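Local coordinates for protein probable intron-encoded endonuclease 1 (Wickerhamomyces canadensis, PDB 6X1J) that cuts DNA as a LAGLIDADG homing endonuclease, an intron-encoded enzyme involved in the homing of its mitochondrial 21S rRNA gene intron, at residues 47-52 with 60-65; 54-59 with 106-111. All blocks are in the same frame, centred on the assembly; numbering follows the deposited sequence.

Contact 1. Residues 47-52 with 60-65; sequences DVYIKK and LLQFEW. With K (potassium ion), chain D; nucleotides of chain B.
Asp47 and Trp65 meet where a carboxylate that binds potassium also accepts an indole N-H. Trp65 NE1 donates to Asp47 OD2 at 2.9 Å, reaching the oxygen on its anti side while the acceptor stays close to the indole plane. OD1 and OD2 of Asp47 both face the potassium ion, which also takes OP1 of DA14 of chain B, so the tryptophan acts as a second-shell residue that helps fix the rotation of the carboxylate. Val48 then sits beside the aromatic pair: its CG2 lies 3.7 Å from Trp65 CH2 and also touches Phe63 CD1. Nearer the metal, water 1 accepts a bond from Glu64 N (3.0 Å), and water 2 lies between Asp47 O and Glu64 O.

This is the first beta hairpin of the LAGLIDADG fold, in which the strand following helix 34-45 forms the edge of an antiparallel sheet laid against DNA. Backbone pairing tightens toward the turn, from a weak bond between Tyr49 N and Gln62 O to a nearly straight one from Lys51 N to Leu60 O (2.9 Å, 178°).

Lys51 illustrates how the DNA-facing side chains interlock. Its CB lies over one face of the Tyr49 ring near the rim, and C5' of DA16 of chain B over the opposite face, likewise toward the rim. CG is anti to the backbone N (chi1 -180°). The chain crosses Gln62 obliquely, Lys51 CD lying 3.2 Å from Gln62 OE1 and CE only slightly farther. NZ, turned by the bend at chi4, is hydrogen-bonded to N7 of a guanine and bonds weakly to Tyr49 OH. Tyr49 OH donates to OP2 of DG17 of chain B at 2.6 Å, while Gln62 NE2 makes a weak bond to O6 of the same nucleotide.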
loop_
_atom_site.group_PDB
_atom_site.type_symbol
_atom_site.label_atom_id
_atom_site.label_comp_id
_atom_site.label_asym_id
_atom_site.label_seq_id
_atom_site.Cartn_x
_atom_site.Cartn_y
_atom_site.Cartn_z
ATOM N N ASP A 47 0.633 -2.294 -2.833
ATOM C CA ASP A 47 1.850 -2.482 -3.664
ATOM C C ASP A 47 3.118 -2.772 -2.829
ATOM O O ASP A 47 4.179 -3.089 -3.431
ATOM C CB ASP A 47 2.027 -1.224 -4.511
ATOM C CG ASP A 47 0.996 -1.118 -5.630
ATOM O OD1 ASP A 47 0.508 -2.168 -6.101
ATOM O OD2 ASP A 47 0.626 0.001 -5.956
ATOM N N VAL A 48 3.056 -2.705 -1.498
ATOM C CA VAL A 48 4.287 -2.810 -0.682
ATOM C C VAL A 48 4.578 -4.279 -0.318
ATOM O O VAL A 48 3.626 -5.104 -0.094
ATOM C CB VAL A 48 4.182 -1.892 0.538
ATOM C CG1 VAL A 48 5.276 -2.190 1.521
ATOM C CG2 VAL A 48 4.258 -0.431 0.120
ATOM N N TYR A 49 5.861 -4.608 -0.351
ATOM C CA TYR A 49 6.493 -5.856 0.151
ATOM C C TYR A 49 6.900 -5.594 1.602
ATOM O O TYR A 49 7.759 -4.696 1.836
ATOM C CB TYR A 49 7.668 -6.218 -0.754
ATOM C CG TYR A 49 8.402 -7.487 -0.449
ATOM C CD1 TYR A 49 7.965 -8.402 0.492
ATOM C CD2 TYR A 49 9.545 -7.794 -1.164
ATOM C CE1 TYR A 49 8.644 -9.599 0.709
ATOM C CE2 TYR A 49 10.238 -8.974 -0.948
ATOM C CZ TYR A 49 9.788 -9.886 -0.012
ATOM O OH TYR A 49 10.490 -11.041 0.188
ATOM N N ILE A 50 6.187 -6.221 2.541
ATOM C CA ILE A 50 6.596 -6.206 3.976
ATOM C C ILE A 50 7.303 -7.529 4.265
ATOM O O ILE A 50 6.633 -8.631 4.280
ATOM C CB ILE A 50 5.462 -5.832 4.942
ATOM C CG1 ILE A 50 5.977 -5.772 6.386
ATOM C CG2 ILE A 50 4.242 -6.728 4.771
ATOM C CD1 ILE A 50 5.105 -4.926 7.292
ATOM N N LYS A 51 8.625 -7.397 4.387
ATOM C CA LYS A 51 9.643 -8.456 4.145
ATOM C C LYS A 51 10.359 -8.801 5.458
ATOM O O LYS A 51 10.935 -7.899 6.098
ATOM C CB LYS A 51 10.636 -7.959 3.096
ATOM C CG LYS A 51 11.757 -8.917 2.706
ATOM C CD LYS A 51 12.825 -8.181 1.932
ATOM C CE LYS A 51 14.033 -9.014 1.577
ATOM N NZ LYS A 51 13.736 -9.954 0.478
ATOM N N LYS A 52 10.287 -10.074 5.848
ATOM C CA LYS A 52 11.200 -10.684 6.857
ATOM C C LYS A 52 11.471 -12.147 6.481
ATOM O O LYS A 52 10.568 -12.986 6.669
ATOM C CB LYS A 52 10.636 -10.572 8.274
ATOM C CG LYS A 52 11.559 -11.163 9.329
ATOM C CD LYS A 52 10.992 -11.147 10.743
ATOM C CE LYS A 52 11.490 -12.273 11.638
ATOM N NZ LYS A 52 12.839 -12.766 11.244
ATOM N N LEU A 60 11.265 -5.113 7.237
ATOM C CA LEU A 60 11.461 -3.853 6.485
ATOM C C LEU A 60 10.408 -3.814 5.384
ATOM O O LEU A 60 9.679 -4.840 5.188
ATOM C CB LEU A 60 12.879 -3.809 5.890
ATOM C CG LEU A 60 13.172 -4.755 4.719
ATOM C CD1 LEU A 60 13.953 -4.049 3.621
ATOM C CD2 LEU A 60 13.935 -5.973 5.179
ATOM N N LEU A 61 10.372 -2.689 4.680
ATOM C CA LEU A 61 9.534 -2.415 3.494
ATOM C C LEU A 61 10.432 -2.219 2.279
ATOM O O LEU A 61 11.381 -1.384 2.357
ATOM C CB LEU A 61 8.703 -1.158 3.764
ATOM C CG LEU A 61 7.985 -1.118 5.105
ATOM C CD1 LEU A 61 7.234 0.200 5.294
ATOM C CD2 LEU A 61 7.035 -2.305 5.253
ATOM N N GLN A 62 10.148 -2.929 1.192
ATOM C CA GLN A 62 10.673 -2.600 -0.160
ATOM C C GLN A 62 9.538 -1.996 -0.991
ATOM O O GLN A 62 8.451 -2.667 -1.081
ATOM C CB GLN A 62 11.260 -3.813 -0.873
ATOM C CG GLN A 62 12.356 -4.479 -0.067
ATOM C CD GLN A 62 13.115 -5.538 -0.836
ATOM O OE1 GLN A 62 14.012 -6.160 -0.309
ATOM N NE2 GLN A 62 12.765 -5.750 -2.093
ATOM N N PHE A 63 9.794 -0.793 -1.536
ATOM C CA PHE A 63 8.872 0.036 -2.341
ATOM C C PHE A 63 9.264 -0.053 -3.821
ATOM O O PHE A 63 10.479 0.006 -4.127
ATOM C CB PHE A 63 8.934 1.491 -1.896
ATOM C CG PHE A 63 8.671 1.756 -0.431
ATOM C CD1 PHE A 63 7.392 1.688 0.088
ATOM C CD2 PHE A 63 9.696 2.149 0.424
ATOM C CE1 PHE A 63 7.150 1.984 1.421
ATOM C CE2 PHE A 63 9.449 2.444 1.759
ATOM C CZ PHE A 63 8.170 2.374 2.256
ATOM N N GLU A 64 8.285 -0.228 -4.717
ATOM C CA GLU A 64 8.519 -0.140 -6.184
ATOM C C GLU A 64 7.249 0.384 -6.839
ATOM O O GLU A 64 6.216 -0.308 -6.716
ATOM C CB GLU A 64 8.971 -1.479 -6.767
ATOM C CG GLU A 64 9.315 -1.388 -8.244
ATOM C CD GLU A 64 10.209 -2.498 -8.757
ATOM O OE1 GLU A 64 10.364 -3.494 -8.027
ATOM O OE2 GLU A 64 10.765 -2.364 -9.874
ATOM N N TRP A 65 7.321 1.570 -7.463
ATOM C CA TRP A 65 6.211 2.180 -8.235
ATOM C C TRP A 65 6.741 2.723 -9.564
ATOM O O TRP A 65 7.927 3.087 -9.635
ATOM C CB TRP A 65 5.482 3.271 -7.428
ATOM C CG TRP A 65 4.571 2.735 -6.358
ATOM C CD1 TRP A 65 3.348 2.143 -6.543
ATOM C CD2 TRP A 65 4.781 2.768 -4.928
ATOM N NE1 TRP A 65 2.793 1.801 -5.341
ATOM C CE2 TRP A 65 3.648 2.156 -4.329
ATOM C CE3 TRP A 65 5.803 3.236 -4.092
ATOM C CZ2 TRP A 65 3.518 2.017 -2.944
ATOM C CZ3 TRP A 65 5.669 3.110 -2.724
ATOM C CH2 TRP A 65 4.547 2.487 -2.162
HETATM K K K D . -0.714 -0.885 -8.455
ATOM P P DA B 14 2.654 0.248 -10.038
ATOM O OP1 DA B 14 1.393 0.458 -9.267
ATOM O OP2 DA B 14 3.305 1.541 -10.486
ATOM O "O5'" DA B 14 3.726 -0.698 -9.338
ATOM C "C5'" DA B 14 3.463 -1.522 -8.180
ATOM C "C4'" DA B 14 2.947 -2.879 -8.600
ATOM O "O4'" DA B 14 3.780 -3.443 -9.656
ATOM C "C3'" DA B 14 2.876 -3.940 -7.508
ATOM O "O3'" DA B 14 1.776 -4.758 -7.921
ATOM C "C2'" DA B 14 4.143 -4.744 -7.753
ATOM C "C1'" DA B 14 4.237 -4.719 -9.267
ATOM N N9 DA B 14 5.552 -4.916 -9.862
ATOM C C8 DA B 14 6.489 -3.959 -10.161
ATOM N N7 DA B 14 7.584 -4.443 -10.693
ATOM C C5 DA B 14 7.358 -5.811 -10.732
ATOM C C6 DA B 14 8.142 -6.885 -11.177
ATOM N N6 DA B 14 9.347 -6.744 -11.725
ATOM N N1 DA B 14 7.629 -8.126 -11.065
ATOM C C2 DA B 14 6.421 -8.270 -10.517
ATOM N N3 DA B 14 5.584 -7.339 -10.069
ATOM C C4 DA B 14 6.120 -6.117 -10.206
ATOM P P DG B 17 8.885 -14.215 -0.491
ATOM O OP1 DG B 17 8.099 -15.425 -0.179
ATOM O OP2 DG B 17 9.164 -13.214 0.551
ATOM O "O5'" DG B 17 10.313 -14.627 -1.075
ATOM C "C5'" DG B 17 10.496 -15.379 -2.287
ATOM C "C4'" DG B 17 11.941 -15.289 -2.724
ATOM O "O4'" DG B 17 12.285 -13.994 -3.308
ATOM C "C3'" DG B 17 12.948 -15.525 -1.592
ATOM O "O3'" DG B 17 14.008 -16.400 -1.999
ATOM C "C2'" DG B 17 13.522 -14.146 -1.331
ATOM C "C1'" DG B 17 13.519 -13.570 -2.732
ATOM N N9 DG B 17 13.609 -12.116 -2.781
ATOM C C8 DG B 17 12.912 -11.235 -1.992
ATOM N N7 DG B 17 13.229 -9.988 -2.214
ATOM C C5 DG B 17 14.216 -10.052 -3.186
ATOM C C6 DG B 17 14.950 -9.016 -3.812
ATOM O O6 DG B 17 14.868 -7.795 -3.633
ATOM N N1 DG B 17 15.861 -9.520 -4.735
ATOM C C2 DG B 17 16.037 -10.850 -5.028
ATOM N N2 DG B 17 16.968 -11.129 -5.962
ATOM N N3 DG B 17 15.351 -11.829 -4.455
ATOM C C4 DG B 17 14.472 -11.360 -3.539
ATOM P P DA B 16 3.952 -9.751 -1.848
ATOM O OP1 DA B 16 2.821 -10.622 -1.459
ATOM O OP2 DA B 16 4.583 -8.925 -0.814
ATOM O "O5'" DA B 16 5.016 -10.654 -2.622
ATOM C "C5'" DA B 16 6.329 -10.782 -2.046
ATOM C "C4'" DA B 16 7.243 -11.657 -2.875
ATOM O "O4'" DA B 16 7.789 -10.886 -3.967
ATOM C "C3'" DA B 16 8.434 -12.135 -2.052
ATOM O "O3'" DA B 16 8.161 -13.497 -1.716
ATOM C "C2'" DA B 16 9.631 -11.963 -2.966
ATOM C "C1'" DA B 16 9.137 -11.208 -4.189
ATOM N N9 DA B 16 9.836 -9.978 -4.560
ATOM C C8 DA B 16 9.591 -8.669 -4.217
ATOM N N7 DA B 16 10.404 -7.811 -4.788
ATOM C C5 DA B 16 11.253 -8.612 -5.542
ATOM C C6 DA B 16 12.326 -8.316 -6.401
ATOM N N6 DA B 16 12.762 -7.077 -6.657
ATOM N N1 DA B 16 12.935 -9.350 -7.017
ATOM C C2 DA B 16 12.491 -10.589 -6.788
ATOM N N3 DA B 16 11.485 -10.990 -6.029
ATOM C C4 DA B 16 10.901 -9.944 -5.424
HETATM O O HOH W 1 5.677 -0.510 -3.357
HETATM O O HOH W 2 5.957 -2.864 -5.459
HETATM O O HOH W 3 -0.878 -0.111 -10.946
HETATM O O HOH W 4 -0.132 -2.954 -10.969
#

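Contact 2. Residues 54-59 with 106-111; sequences KRNKHF and TFEHKA. With nucleotides of chain C.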
loop_
_atom_site.group_PDB
_atom_site.type_symbol
_atom_site.label_atom_id
_atom_site.label_comp_id
_atom_site.label_asym_id
_atom_site.label_seq_id
_atom_site.Cartn_x
_atom_site.Cartn_y
_atom_site.Cartn_z
ATOM N N LYS A 54 14.601 -15.362 6.881
ATOM C CA LYS A 54 15.478 -15.875 7.962
ATOM C C LYS A 54 16.599 -14.861 8.218
ATOM O O LYS A 54 16.845 -14.538 9.393
ATOM C CB LYS A 54 15.968 -17.269 7.570
ATOM C CG LYS A 54 14.831 -18.218 7.219
ATOM C CD LYS A 54 15.186 -19.672 7.336
ATOM C CE LYS A 54 14.118 -20.576 6.759
ATOM N NZ LYS A 54 14.701 -21.854 6.289
ATOM N N ARG A 55 17.180 -14.307 7.152
ATOM C CA ARG A 55 18.291 -13.323 7.217
ATOM C C ARG A 55 17.876 -12.055 7.973
ATOM O O ARG A 55 18.765 -11.420 8.525
ATOM C CB ARG A 55 18.771 -12.962 5.811
ATOM C CG ARG A 55 19.254 -14.161 5.012
ATOM C CD ARG A 55 20.481 -13.828 4.186
ATOM N NE ARG A 55 20.832 -14.897 3.253
ATOM C CZ ARG A 55 21.445 -16.033 3.576
ATOM N NH1 ARG A 55 21.798 -16.290 4.827
ATOM N NH2 ARG A 55 21.704 -16.917 2.629
ATOM N N ASN A 56 16.591 -11.689 8.004
ATOM C CA ASN A 56 16.120 -10.389 8.572
ATOM C C ASN A 56 15.747 -10.545 10.046
ATOM O O ASN A 56 14.985 -11.463 10.379
ATOM C CB ASN A 56 14.935 -9.829 7.790
ATOM C CG ASN A 56 15.257 -9.755 6.314
ATOM O OD1 ASN A 56 16.042 -8.902 5.896
ATOM N ND2 ASN A 56 14.707 -10.675 5.529
ATOM N N LYS A 57 16.213 -9.629 10.875
ATOM C CA LYS A 57 16.023 -9.670 12.346
ATOM C C LYS A 57 14.689 -9.007 12.701
ATOM O O LYS A 57 14.043 -9.460 13.655
ATOM C CB LYS A 57 17.223 -8.981 13.004
ATOM C CG LYS A 57 17.103 -8.609 14.480
ATOM C CD LYS A 57 18.256 -7.682 14.901
ATOM C CE LYS A 57 18.519 -7.623 16.394
ATOM N NZ LYS A 57 17.499 -6.820 17.113
ATOM N N HIS A 58 14.320 -7.952 11.979
ATOM C CA HIS A 58 12.972 -7.326 12.001
ATOM C C HIS A 58 12.490 -7.137 10.559
ATOM O O HIS A 58 13.321 -7.339 9.627
ATOM C CB HIS A 58 12.992 -6.021 12.794
ATOM C CG HIS A 58 13.473 -6.216 14.190
ATOM N ND1 HIS A 58 12.702 -6.856 15.148
ATOM C CD2 HIS A 58 14.643 -5.895 14.786
ATOM C CE1 HIS A 58 13.375 -6.906 16.284
ATOM N NE2 HIS A 58 14.563 -6.323 16.091
ATOM N N PHE A 59 11.192 -6.826 10.387
ATOM C CA PHE A 59 10.575 -6.490 9.077
ATOM C C PHE A 59 11.188 -5.196 8.562
ATOM O O PHE A 59 11.604 -4.348 9.361
ATOM C CB PHE A 59 9.062 -6.337 9.164
ATOM C CG PHE A 59 8.350 -7.659 9.217
ATOM C CD1 PHE A 59 8.218 -8.345 10.411
ATOM C CD2 PHE A 59 7.863 -8.236 8.063
ATOM C CE1 PHE A 59 7.561 -9.561 10.444
ATOM C CE2 PHE A 59 7.203 -9.451 8.094
ATOM C CZ PHE A 59 7.053 -10.114 9.288
ATOM N N THR A 106 12.926 0.792 3.385
ATOM C CA THR A 106 13.218 1.138 4.806
ATOM C C THR A 106 14.387 0.246 5.173
ATOM O O THR A 106 14.587 -0.762 4.463
ATOM C CB THR A 106 12.084 0.869 5.794
ATOM O OG1 THR A 106 12.000 -0.557 5.888
ATOM C CG2 THR A 106 10.766 1.468 5.350
ATOM N N PHE A 107 15.102 0.579 6.241
ATOM C CA PHE A 107 15.942 -0.427 6.940
ATOM C C PHE A 107 15.015 -1.370 7.737
ATOM O O PHE A 107 13.864 -1.019 7.971
ATOM C CB PHE A 107 17.025 0.253 7.789
ATOM C CG PHE A 107 16.575 1.379 8.691
ATOM C CD1 PHE A 107 15.685 1.148 9.720
ATOM C CD2 PHE A 107 17.119 2.647 8.562
ATOM C CE1 PHE A 107 15.279 2.170 10.552
ATOM C CE2 PHE A 107 16.734 3.674 9.410
ATOM C CZ PHE A 107 15.799 3.438 10.395
ATOM N N GLU A 108 15.537 -2.511 8.199
ATOM C CA GLU A 108 14.882 -3.375 9.228
ATOM C C GLU A 108 14.620 -2.546 10.486
ATOM O O GLU A 108 15.468 -1.735 10.855
ATOM C CB GLU A 108 15.760 -4.572 9.568
ATOM C CG GLU A 108 16.036 -5.443 8.362
ATOM C CD GLU A 108 16.995 -6.579 8.651
ATOM O OE1 GLU A 108 17.274 -6.804 9.867
ATOM O OE2 GLU A 108 17.456 -7.226 7.670
ATOM N N HIS A 109 13.480 -2.738 11.115
ATOM C CA HIS A 109 13.120 -2.062 12.385
ATOM C C HIS A 109 11.900 -2.760 12.974
ATOM O O HIS A 109 10.920 -2.980 12.231
ATOM C CB HIS A 109 12.872 -0.572 12.206
ATOM C CG HIS A 109 12.917 0.198 13.486
ATOM N ND1 HIS A 109 11.942 0.077 14.450
ATOM C CD2 HIS A 109 13.774 1.140 13.942
ATOM C CE1 HIS A 109 12.190 0.921 15.438
ATOM N NE2 HIS A 109 13.306 1.590 15.153
ATOM N N LYS A 110 11.994 -3.016 14.279
ATOM C CA LYS A 110 10.992 -3.643 15.176
ATOM C C LYS A 110 9.621 -2.973 15.015
ATOM O O LYS A 110 8.637 -3.652 15.174
ATOM C CB LYS A 110 11.533 -3.501 16.611
ATOM C CG LYS A 110 10.698 -4.131 17.719
ATOM C CD LYS A 110 11.277 -3.886 19.112
ATOM C CE LYS A 110 11.228 -5.111 20.003
ATOM N NZ LYS A 110 12.149 -6.174 19.527
ATOM N N ALA A 111 9.562 -1.669 14.744
ATOM C CA ALA A 111 8.298 -0.912 14.573
ATOM C C ALA A 111 7.418 -1.554 13.474
ATOM O O ALA A 111 6.203 -1.475 13.635
ATOM C CB ALA A 111 8.591 0.545 14.304
ATOM P P DA C 7 19.732 -2.420 7.884
ATOM O OP1 DA C 7 19.989 -1.772 9.195
ATOM O OP2 DA C 7 18.421 -3.152 7.662
ATOM O "O5'" DA C 7 19.966 -1.337 6.739
ATOM C "C5'" DA C 7 20.897 -0.248 6.897
ATOM C "C4'" DA C 7 21.506 0.074 5.554
ATOM O "O4'" DA C 7 22.198 -1.098 5.064
ATOM C "C3'" DA C 7 20.510 0.469 4.458
ATOM O "O3'" DA C 7 20.956 1.698 3.840
ATOM C "C2'" DA C 7 20.395 -0.798 3.619
ATOM C "C1'" DA C 7 21.751 -1.470 3.774
ATOM N N9 DA C 7 21.700 -2.930 3.746
ATOM C C8 DA C 7 20.829 -3.705 4.471
ATOM N N7 DA C 7 20.983 -4.993 4.280
ATOM C C5 DA C 7 22.031 -5.073 3.374
ATOM C C6 DA C 7 22.690 -6.167 2.791
ATOM N N6 DA C 7 22.360 -7.435 3.035
ATOM N N1 DA C 7 23.697 -5.915 1.926
ATOM C C2 DA C 7 24.028 -4.639 1.693
ATOM N N3 DA C 7 23.495 -3.522 2.198
ATOM C C4 DA C 7 22.493 -3.813 3.047
ATOM P P DT C 6 21.696 -6.250 12.499
ATOM O OP1 DT C 6 21.673 -4.979 13.272
ATOM O OP2 DT C 6 20.632 -7.290 12.647
ATOM O "O5'" DT C 6 21.777 -5.795 10.981
ATOM C "C5'" DT C 6 22.521 -4.619 10.593
ATOM C "C4'" DT C 6 22.482 -4.502 9.087
ATOM O "O4'" DT C 6 23.261 -5.544 8.445
ATOM C "C3'" DT C 6 21.089 -4.572 8.445
ATOM O "O3'" DT C 6 20.896 -3.477 7.559
ATOM C "C2'" DT C 6 21.088 -5.890 7.695
ATOM C "C1'" DT C 6 22.544 -5.966 7.300
ATOM N N1 DT C 6 23.097 -7.255 6.843
ATOM C C2 DT C 6 24.132 -7.175 5.944
ATOM O O2 DT C 6 24.591 -6.112 5.554
ATOM N N3 DT C 6 24.620 -8.384 5.519
ATOM C C4 DT C 6 24.162 -9.638 5.866
ATOM O O4 DT C 6 24.693 -10.637 5.384
ATOM C C5 DT C 6 23.066 -9.649 6.814
ATOM C C7 DT C 6 22.503 -10.961 7.260
ATOM C C6 DT C 6 22.598 -8.472 7.251
#
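The carbonyl O of Phe59 is gripped by two consecutive residues of 106-111: His109 N donates to it at 3.0 Å, and Glu108 CA adds a C-H...O contact at 3.4 Å. In the LAGLIDADG fold this joins, at the end of the antiparallel sheet, the connection of the first beta hairpin to the loop leaving strand 98-105, beside the DNA backbone.

Glu108 works in both directions. Glu108 N donates to OP2 of DA7 of chain C at 3.0 Å. The side chain, extended beyond CG, crosses to the hairpin connection, where Glu108 OE1 accepts Lys57 N at 3.2 Å, the donor standing 57° out of the carboxylate plane. Along the way Glu108 CG packs at 3.5 Å from His58 O, a buried oxygen for which the model offers no partner; His58 N likewise has no partner in the model.

His58 fills the other half of the interface. Its CG is anti to the carbonyl carbon (chi1 -57°), and the ring lies under Lys110, whose CB makes a CH-pi contact 3.9 Å from the centroid of the His58 ring. Asp113, just beyond the loop, is hydrogen-bonded to ND1, which probably favours a proton there, since NE2 acts as the acceptor on the far side of the imidazole. Its donor is the neighbouring Lys57 NZ, 3.1 Å from His58 NE2 and tilted 24° from the ring plane.

From the N terminus, helix 34-45 leads into 47-52, and the chain then turns through 54-59 before returning as 60-65. Contact 1 closes this short hairpin across seven intervening residues. Contact 2 closes a much longer loop of 46 residues, which takes in strand 60-65, helix 68-77 and strands 87-92 and 98-105. Because 54-59 lies inside the loop of contact 1 and 106-111 lies beyond it, the two closures cross. They meet at a probable hydrogen bond between Leu61 O and Thr106 N (2.9 Å) and where Ile50 packs on Phe59. Together they hold the edge strand, the hairpin connection and the exit from strand 98-105 together at one end of the sheet.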